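Local coordinates for protein rhamnosidase B (PDB 2OKX) that releases terminal alpha-L-rhamnose from rhamnosides by hydrolysis, as a glycoside hydrolase of family 78, at residues 136-141 with 153-158; 157-162 with 489-494; 220-225 with 394-399. One frame throughout, in Å; residues are numbered along the deposited sequence. Where two conformers were deposited one is given.

Interaction 1: residues 136-141 with 153-158; sequences GQRSNS and VIDARE
In both R138 and E158 the first torsion sets CG anti to the carbonyl carbon (chi1 -50° and -52°); the arginine then bends at chi2 while the glutamate runs on extended, and their charged ends meet. The guanidinium grips the carboxylate end-on, NH2 to OE1 of E158 at 2.9 Å and NH1 to OE2. OE1 lies in the guanidinium plane, but both nitrogens approach from above the carboxylate plane, the two flat groups being 65° apart. NH2 of R138 also makes a longer salt bridge, 3.4 Å, to OD1 of D155. That carboxylate is held side-on by R157, with NH2 on OD1 at 2.7 Å and NE on OD2, and OD2 also takes the backbone N of R157 in an Asx turn. The backbones also pair: D155 N bonds to G136 O (2.9 Å) and R138 N to V153 O (3.0 Å), a single bridge. G136, with positive phi, comes so close that a CB would strike D155 O. CG of R138 meets CG1 of V153, and CG2 of the valine meets CB of S141, while CD1 of I154 packs on CG of Q137 at 3.5 Å. An alanine in place of R138 would probably leave E158 without its two-nitrogen grip and D155 without this longer salt bridge. R138 thus ties both acids of 153-158 to 136-141, and the positive groups of R138 and R157 probably favour their ionised form.

Interaction 2: residues 157-162 with 489-494; sequences RELAED and ICREGR
R157 lays its guanidinium against I489, whose CG2 sits 3.5 Å above one face, offset toward the rim, and is 3.7 Å from NH2. Nearer the backbone, CG of R157 is 3.3 Å from O of C490 and also touches CA of R491. The polar end is engaged elsewhere, by D155, so the contact with the isoleucine is one of a flat cation resting on a methyl group. R491 answers from the other segment. Its CG stands between the backbone N and the carbonyl carbon (chi1 65°) and its chain bends at chi3; NH2 donates to the carbonyl O of L159 at 3.0 Å, with an N-H...O angle of 150°. The oxygen lies in the guanidinium plane, although the nitrogen is above the carbonyl plane. CD1 of L159 touches the same NH2 at 3.2 Å. Over one face comes E161: its OE1 is 3.3 Å from NE of R491, a salt bridge of charges alone with no N-H aimed at the oxygen, and its CB lies against NH2. NE donates a hydrogen bond to water 3, which in turn makes a weak one to L159 O. The 3-10 segment and loop after strand 153-155 are thereby fastened to the connection between strands 485-489 and 493-498 of the concanavalin-like domain, where C490 packs against strand 450-457 and I489 pairs with I154 and A156.

Interaction 3: residues 220-225 with 394-399; sequences AAALDL and EENVFG
A221 and E394 bring their backbones within 4.3 Å at CA, where the strand 219-223 runs past the short connection from strand 392-393 to helix 397-402. The carbonyl oxygens of A220 and E394 approach to 3.1 Å, two acceptors facing each other, while CA of E394 offers a C-H to A220 O at 3.3 Å. Water 4 lies beside this pair: it accepts from A220 N and donates to E394 O at 2.8 Å. Between the strand and the helix start stands N396. Its CB points toward the strand, and CG, anti to the backbone N (chi1 -180°), lies 4.2 Å from CB of A222. CB of N396 packs on A220 O at 3.6 Å and meets A220 CB, so the side chain rests against the small alanine side chains. ND2 comes to 3.4 Å from A221 O and hydrogen-bonds to H315 on the neighbouring strand 314-320. The other end of the amide serves the helix: OD1 accepts from G399 N at 3.0 Å, with an N-H...O angle of 172°, and makes N396 the N-cap. The amide also bears on the glycine, since a CB on G399 would run into ND2. E394 reaches the strand with CB, near A220 O, and its carboxylate bonds to Y392. The strand itself is paired with strands 314-320 and 392-393, and A222 continues the latter pairing through T393. One amide thus does two jobs, tying OD1 to the first turn of the helix and ND2 to the histidine of the sheet, while the hydrogen bond from water 4 to E394 O probably eases the repulsion between the two facing carbonyl oxygens.

The three contacts lie on the same side of the molecule. Interactions 1 and 2 touch, share R157 and E158, and have in common the parallel strands 153-155 and 485-489. Interaction 1 is largely buried, though its salt-bridge network reaches out to the exposed E158 and R157; interaction 2 is only partly buried, joining the N-terminal and concanavalin-like domains through arginines. Interaction 3 is a buried contact of alanines, one amide and a water, without charge pairing between its segments. E395 connects it to the others, its carboxylate touching V153 and R138 of interaction 1 and I489 of interaction 2.

Interaction 1: residues 136-141 with 153-158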
loop_
_atom_site.group_PDB
_atom_site.type_symbol
_atom_site.label_atom_id
_atom_site.label_comp_id
_atom_site.label_asym_id
_atom_site.label_seq_id
_atom_site.Cartn_x
_atom_site.Cartn_y
_atom_site.Cartn_z
ATOM N N GLY A 136 7.051 21.043 -17.581
ATOM C CA GLY A 136 8.148 20.150 -17.260
ATOM C C GLY A 136 7.771 18.761 -16.765
ATOM O O GLY A 136 8.634 17.892 -16.672
ATOM N N GLN A 137 6.500 18.543 -16.444
ATOM C CA GLN A 137 6.067 17.236 -15.962
ATOM C C GLN A 137 5.953 16.265 -17.132
ATOM O O GLN A 137 5.090 16.418 -17.994
ATOM C CB GLN A 137 4.728 17.354 -15.237
ATOM C CG GLN A 137 4.268 16.049 -14.598
ATOM C CD GLN A 137 3.307 15.265 -15.473
ATOM O OE1 GLN A 137 3.335 14.036 -15.500
ATOM N NE2 GLN A 137 2.435 15.975 -16.173
ATOM N N ARG A 138 6.832 15.267 -17.151
ATOM C CA ARG A 138 6.862 14.274 -18.222
ATOM C C ARG A 138 5.815 13.183 -18.044
ATOM O O ARG A 138 5.859 12.415 -17.081
ATOM C CB ARG A 138 8.248 13.633 -18.298
ATOM C CG ARG A 138 9.403 14.627 -18.347
ATOM C CD ARG A 138 9.171 15.729 -19.379
ATOM N NE ARG A 138 10.373 16.532 -19.604
ATOM C CZ ARG A 138 10.379 17.728 -20.189
ATOM N NH1 ARG A 138 9.244 18.274 -20.612
ATOM N NH2 ARG A 138 11.521 18.377 -20.353
ATOM N N SER A 139 4.879 13.112 -18.987
ATOM C CA SER A 139 3.814 12.123 -18.932
ATOM C C SER A 139 4.264 10.708 -19.271
ATOM O O SER A 139 3.448 9.787 -19.279
ATOM C CB SER A 139 2.663 12.532 -19.854
ATOM O OG SER A 139 1.960 13.636 -19.313
ATOM N N ASN A 140 5.546 10.526 -19.562
ATOM C CA ASN A 140 6.046 9.189 -19.862
ATOM C C ASN A 140 6.847 8.618 -18.687
ATOM O O ASN A 140 7.520 7.594 -18.833
ATOM C CB ASN A 140 6.924 9.190 -21.122
ATOM C CG ASN A 140 8.227 9.949 -20.936
ATOM O OD1 ASN A 140 9.247 9.609 -21.542
ATOM N ND2 ASN A 140 8.199 10.985 -20.112
ATOM N N SER A 141 6.768 9.268 -17.527
ATOM C CA SER A 141 7.506 8.796 -16.355
ATOM C C SER A 141 7.039 7.387 -15.972
ATOM O O SER A 141 5.943 6.963 -16.340
ATOM C CB SER A 141 7.342 9.773 -15.179
ATOM O OG SER A 141 6.019 9.788 -14.689
ATOM N N VAL A 153 8.777 12.687 -13.089
ATOM C CA VAL A 153 10.009 13.218 -13.660
ATOM C C VAL A 153 9.620 14.651 -14.017
ATOM O O VAL A 153 8.758 14.871 -14.873
ATOM C CB VAL A 153 10.428 12.467 -14.934
ATOM C CG1 VAL A 153 11.570 13.208 -15.615
ATOM C CG2 VAL A 153 10.866 11.055 -14.581
ATOM N N ILE A 154 10.239 15.615 -13.342
ATOM C CA ILE A 154 9.924 17.025 -13.544
ATOM C C ILE A 154 11.132 17.853 -13.953
ATOM O O ILE A 154 12.143 17.869 -13.255
ATOM C CB ILE A 154 9.368 17.659 -12.238
ATOM C CG1 ILE A 154 8.229 16.809 -11.668
ATOM C CG2 ILE A 154 8.906 19.085 -12.507
ATOM C CD1 ILE A 154 6.973 16.778 -12.516
ATOM N N ASP A 155 11.024 18.549 -15.081
ATOM C CA ASP A 155 12.108 19.407 -15.540
ATOM C C ASP A 155 11.685 20.831 -15.198
ATOM O O ASP A 155 10.892 21.451 -15.914
ATOM C CB ASP A 155 12.318 19.252 -17.047
ATOM C CG ASP A 155 13.537 20.002 -17.540
ATOM O OD1 ASP A 155 14.095 19.608 -18.588
ATOM O OD2 ASP A 155 13.933 20.988 -16.883
ATOM N N ALA A 156 12.214 21.334 -14.088
ATOM C CA ALA A 156 11.883 22.663 -13.592
ATOM C C ALA A 156 12.216 23.802 -14.552
ATOM O O ALA A 156 11.708 24.911 -14.402
ATOM C CB ALA A 156 12.566 22.893 -12.245
ATOM N N ARG A 157 13.066 23.539 -15.534
ATOM C CA ARG A 157 13.419 24.572 -16.502
ATOM C C ARG A 157 12.211 24.978 -17.349
ATOM O O ARG A 157 12.183 26.067 -17.923
ATOM C CB ARG A 157 14.553 24.083 -17.402
ATOM C CG ARG A 157 15.861 23.904 -16.660
ATOM C CD ARG A 157 16.899 23.227 -17.523
ATOM N NE ARG A 157 16.471 21.901 -17.957
ATOM C CZ ARG A 157 17.255 21.047 -18.608
ATOM N NH1 ARG A 157 18.508 21.384 -18.899
ATOM N NH2 ARG A 157 16.788 19.860 -18.971
ATOM N N GLU A 158 11.206 24.108 -17.409
ATOM C CA GLU A 158 9.999 24.381 -18.186
ATOM C C GLU A 158 8.795 24.611 -17.283
ATOM O O GLU A 158 7.664 24.720 -17.757
ATOM C CB GLU A 158 9.699 23.209 -19.123
ATOM C CG GLU A 158 10.877 22.795 -19.975
ATOM C CD GLU A 158 10.575 21.590 -20.838
ATOM O OE1 GLU A 158 11.522 21.054 -21.446
ATOM O OE2 GLU A 158 9.395 21.180 -20.912
HETATM O O HOH W 1 6.835 21.343 -20.443
HETATM O O HOH W 2 6.011 12.974 -14.432
#

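Interaction 2: residues 157-162 with 489-494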
loop_
_atom_site.group_PDB
_atom_site.type_symbol
_atom_site.label_atom_id
_atom_site.label_comp_id
_atom_site.label_asym_id
_atom_site.label_seq_id
_atom_site.Cartn_x
_atom_site.Cartn_y
_atom_site.Cartn_z
ATOM N N ARG A 157 13.066 23.539 -15.534
ATOM C CA ARG A 157 13.419 24.572 -16.502
ATOM C C ARG A 157 12.211 24.978 -17.349
ATOM O O ARG A 157 12.183 26.067 -17.923
ATOM C CB ARG A 157 14.553 24.083 -17.402
ATOM C CG ARG A 157 15.861 23.904 -16.660
ATOM C CD ARG A 157 16.899 23.227 -17.523
ATOM N NE ARG A 157 16.471 21.901 -17.957
ATOM C CZ ARG A 157 17.255 21.047 -18.608
ATOM N NH1 ARG A 157 18.508 21.384 -18.899
ATOM N NH2 ARG A 157 16.788 19.860 -18.971
ATOM N N GLU A 158 11.206 24.108 -17.409
ATOM C CA GLU A 158 9.999 24.381 -18.186
ATOM C C GLU A 158 8.795 24.611 -17.283
ATOM O O GLU A 158 7.664 24.720 -17.757
ATOM C CB GLU A 158 9.699 23.209 -19.123
ATOM C CG GLU A 158 10.877 22.795 -19.975
ATOM C CD GLU A 158 10.575 21.590 -20.838
ATOM O OE1 GLU A 158 11.522 21.054 -21.446
ATOM O OE2 GLU A 158 9.395 21.180 -20.912
ATOM N N LEU A 159 9.044 24.686 -15.979
ATOM C CA LEU A 159 7.976 24.882 -15.005
ATOM C C LEU A 159 7.884 26.321 -14.504
ATOM O O LEU A 159 8.886 26.920 -14.115
ATOM C CB LEU A 159 8.182 23.927 -13.817
ATOM C CG LEU A 159 7.231 23.947 -12.613
ATOM C CD1 LEU A 159 7.548 25.106 -11.704
ATOM C CD2 LEU A 159 5.804 24.019 -13.090
ATOM N N ALA A 160 6.670 26.866 -14.522
ATOM C CA ALA A 160 6.421 28.219 -14.036
ATOM C C ALA A 160 6.217 28.093 -12.523
ATOM O O ALA A 160 5.104 27.863 -12.053
ATOM C CB ALA A 160 5.169 28.794 -14.700
ATOM N N GLU A 161 7.309 28.241 -11.777
ATOM C CA GLU A 161 7.316 28.109 -10.321
ATOM C C GLU A 161 6.204 28.809 -9.544
ATOM O O GLU A 161 5.675 28.246 -8.586
ATOM C CB GLU A 161 8.677 28.555 -9.770
ATOM C CG GLU A 161 8.946 30.049 -9.879
ATOM C CD GLU A 161 10.403 30.407 -9.633
ATOM O OE1 GLU A 161 11.248 30.097 -10.501
ATOM O OE2 GLU A 161 10.705 30.992 -8.569
ATOM N N ASP A 162 5.844 30.025 -9.945
ATOM C CA ASP A 162 4.807 30.769 -9.234
ATOM C C ASP A 162 3.404 30.657 -9.823
ATOM O O ASP A 162 2.571 31.533 -9.597
ATOM C CB ASP A 162 5.189 32.251 -9.150
ATOM C CG ASP A 162 6.557 32.469 -8.525
ATOM O OD1 ASP A 162 6.863 31.815 -7.506
ATOM O OD2 ASP A 162 7.323 33.307 -9.047
ATOM N N ILE A 489 14.773 17.954 -12.395
ATOM C CA ILE A 489 15.839 18.607 -13.143
ATOM C C ILE A 489 15.765 20.086 -12.788
ATOM O O ILE A 489 14.737 20.735 -12.979
ATOM C CB ILE A 489 15.659 18.405 -14.659
ATOM C CG1 ILE A 489 15.518 16.910 -14.960
ATOM C CG2 ILE A 489 16.865 18.963 -15.403
ATOM C CD1 ILE A 489 15.066 16.598 -16.370
ATOM N N CYS A 490 16.869 20.603 -12.270
ATOM C CA CYS A 490 16.959 21.983 -11.806
ATOM C C CYS A 490 16.933 23.133 -12.795
ATOM O O CYS A 490 17.459 23.042 -13.901
ATOM C CB CYS A 490 18.221 22.147 -10.966
ATOM S SG CYS A 490 18.251 21.121 -9.493
ATOM N N ARG A 491 16.307 24.221 -12.362
ATOM C CA ARG A 491 16.279 25.443 -13.143
ATOM C C ARG A 491 17.478 26.138 -12.506
ATOM O O ARG A 491 18.063 25.604 -11.562
ATOM C CB ARG A 491 14.999 26.248 -12.893
ATOM C CG ARG A 491 14.846 26.794 -11.478
ATOM C CD ARG A 491 13.791 27.890 -11.444
ATOM N NE ARG A 491 12.493 27.390 -11.890
ATOM C CZ ARG A 491 11.624 26.766 -11.102
ATOM N NH1 ARG A 491 11.908 26.575 -9.818
ATOM N NH2 ARG A 491 10.481 26.312 -11.603
ATOM N N GLU A 492 17.848 27.314 -12.993
ATOM C CA GLU A 492 19.000 28.008 -12.434
ATOM C C GLU A 492 18.715 28.656 -11.078
ATOM O O GLU A 492 17.677 29.281 -10.890
ATOM C CB GLU A 492 19.481 29.076 -13.420
ATOM C CG GLU A 492 20.773 29.764 -13.027
ATOM C CD GLU A 492 21.952 28.817 -12.995
ATOM O OE1 GLU A 492 22.088 27.996 -13.926
ATOM O OE2 GLU A 492 22.754 28.902 -12.045
ATOM N N GLY A 493 19.639 28.491 -10.132
ATOM C CA GLY A 493 19.481 29.110 -8.825
ATOM C C GLY A 493 18.842 28.307 -7.707
ATOM O O GLY A 493 18.861 27.075 -7.712
ATOM N N ARG A 494 18.287 29.018 -6.729
ATOM C CA ARG A 494 17.639 28.379 -5.591
ATOM C C ARG A 494 16.208 28.014 -5.943
ATOM O O ARG A 494 15.510 28.772 -6.620
ATOM C CB ARG A 494 17.636 29.298 -4.363
ATOM C CG ARG A 494 16.932 28.659 -3.171
ATOM C CD ARG A 494 16.730 29.591 -1.990
ATOM N NE ARG A 494 17.980 29.989 -1.352
ATOM C CZ ARG A 494 18.160 30.043 -0.036
ATOM N NH1 ARG A 494 17.178 29.715 0.793
ATOM N NH2 ARG A 494 19.323 30.445 0.455
HETATM O O HOH W 3 12.021 28.026 -14.855
#

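Interaction 3: residues 220-225 with 394-399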
loop_
_atom_site.group_PDB
_atom_site.type_symbol
_atom_site.label_atom_id
_atom_site.label_comp_id
_atom_site.label_asym_id
_atom_site.label_seq_id
_atom_site.Cartn_x
_atom_site.Cartn_y
_atom_site.Cartn_z
ATOM N N ALA A 220 19.414 3.165 -19.415
ATOM C CA ALA A 220 18.509 2.607 -18.405
ATOM C C ALA A 220 17.107 3.083 -18.745
ATOM O O ALA A 220 16.851 4.283 -18.812
ATOM C CB ALA A 220 18.905 3.078 -17.006
ATOM N N ALA A 221 16.194 2.143 -18.961
ATOM C CA ALA A 221 14.840 2.510 -19.330
ATOM C C ALA A 221 13.775 1.756 -18.554
ATOM O O ALA A 221 13.967 0.605 -18.160
ATOM C CB ALA A 221 14.641 2.289 -20.834
ATOM N N ALA A 222 12.651 2.432 -18.339
ATOM C CA ALA A 222 11.517 1.852 -17.641
ATOM C C ALA A 222 10.425 1.685 -18.694
ATOM O O ALA A 222 10.038 2.652 -19.364
ATOM C CB ALA A 222 11.052 2.784 -16.517
ATOM N N LEU A 223 9.943 0.455 -18.846
ATOM C CA LEU A 223 8.918 0.147 -19.835
ATOM C C LEU A 223 7.633 -0.377 -19.219
ATOM O O LEU A 223 7.668 -1.216 -18.323
ATOM C CB LEU A 223 9.429 -0.914 -20.818
ATOM C CG LEU A 223 10.926 -1.210 -20.955
ATOM C CD1 LEU A 223 11.108 -2.334 -21.974
ATOM C CD2 LEU A 223 11.685 0.025 -21.384
ATOM N N ASP A 224 6.497 0.118 -19.699
ATOM C CA ASP A 224 5.215 -0.364 -19.212
ATOM C C ASP A 224 4.761 -1.395 -20.244
ATOM O O ASP A 224 3.978 -1.098 -21.151
ATOM C CB ASP A 224 4.208 0.778 -19.106
ATOM C CG ASP A 224 2.935 0.363 -18.394
ATOM O OD1 ASP A 224 2.223 1.252 -17.882
ATOM O OD2 ASP A 224 2.643 -0.850 -18.353
ATOM N N LEU A 225 5.290 -2.604 -20.106
ATOM C CA LEU A 225 4.979 -3.697 -21.015
ATOM C C LEU A 225 3.517 -4.122 -20.953
ATOM O O LEU A 225 2.958 -4.574 -21.949
ATOM C CB LEU A 225 5.889 -4.891 -20.716
ATOM C CG LEU A 225 7.379 -4.665 -20.981
ATOM C CD1 LEU A 225 8.180 -5.889 -20.550
ATOM C CD2 LEU A 225 7.596 -4.373 -22.459
ATOM N N GLU A 394 13.745 6.914 -20.616
ATOM C CA GLU A 394 15.146 6.631 -20.338
ATOM C C GLU A 394 15.601 7.392 -19.090
ATOM O O GLU A 394 16.777 7.397 -18.740
ATOM C CB GLU A 394 16.008 6.995 -21.556
ATOM C CG GLU A 394 15.981 5.912 -22.633
ATOM C CD GLU A 394 16.531 6.371 -23.976
ATOM O OE1 GLU A 394 17.483 7.176 -23.996
ATOM O OE2 GLU A 394 16.013 5.905 -25.013
ATOM N N GLU A 395 14.650 8.044 -18.429
ATOM C CA GLU A 395 14.929 8.775 -17.194
ATOM C C GLU A 395 14.439 7.793 -16.133
ATOM O O GLU A 395 13.322 7.898 -15.634
ATOM C CB GLU A 395 14.133 10.078 -17.183
ATOM C CG GLU A 395 14.449 10.956 -18.399
ATOM C CD GLU A 395 13.662 12.244 -18.429
ATOM O OE1 GLU A 395 12.444 12.201 -18.719
ATOM O OE2 GLU A 395 14.264 13.305 -18.154
ATOM N N ASN A 396 15.301 6.832 -15.817
ATOM C CA ASN A 396 14.983 5.746 -14.900
ATOM C C ASN A 396 15.788 5.728 -13.601
ATOM O O ASN A 396 16.864 5.127 -13.519
ATOM C CB ASN A 396 15.165 4.430 -15.671
ATOM C CG ASN A 396 14.862 3.208 -14.838
ATOM O OD1 ASN A 396 14.294 3.301 -13.747
ATOM N ND2 ASN A 396 15.232 2.043 -15.358
ATOM N N VAL A 397 15.238 6.369 -12.576
ATOM C CA VAL A 397 15.908 6.445 -11.286
ATOM C C VAL A 397 16.095 5.082 -10.629
ATOM O O VAL A 397 17.158 4.799 -10.089
ATOM C CB VAL A 397 15.143 7.374 -10.322
ATOM C CG1 VAL A 397 15.839 7.400 -8.955
ATOM C CG2 VAL A 397 15.085 8.785 -10.910
ATOM N N PHE A 398 15.069 4.236 -10.678
ATOM C CA PHE A 398 15.159 2.912 -10.065
ATOM C C PHE A 398 16.283 2.076 -10.677
ATOM O O PHE A 398 17.163 1.584 -9.969
ATOM C CB PHE A 398 13.821 2.172 -10.202
ATOM C CG PHE A 398 13.787 0.840 -9.499
ATOM C CD1 PHE A 398 13.655 0.769 -8.112
ATOM C CD2 PHE A 398 13.893 -0.344 -10.222
ATOM C CE1 PHE A 398 13.628 -0.467 -7.457
ATOM C CE2 PHE A 398 13.868 -1.585 -9.579
ATOM C CZ PHE A 398 13.734 -1.646 -8.191
ATOM N N GLY A 399 16.252 1.916 -11.997
ATOM C CA GLY A 399 17.274 1.126 -12.662
ATOM C C GLY A 399 18.667 1.667 -12.432
ATOM O O GLY A 399 19.627 0.905 -12.324
HETATM O O HOH W 4 18.986 6.116 -19.827
#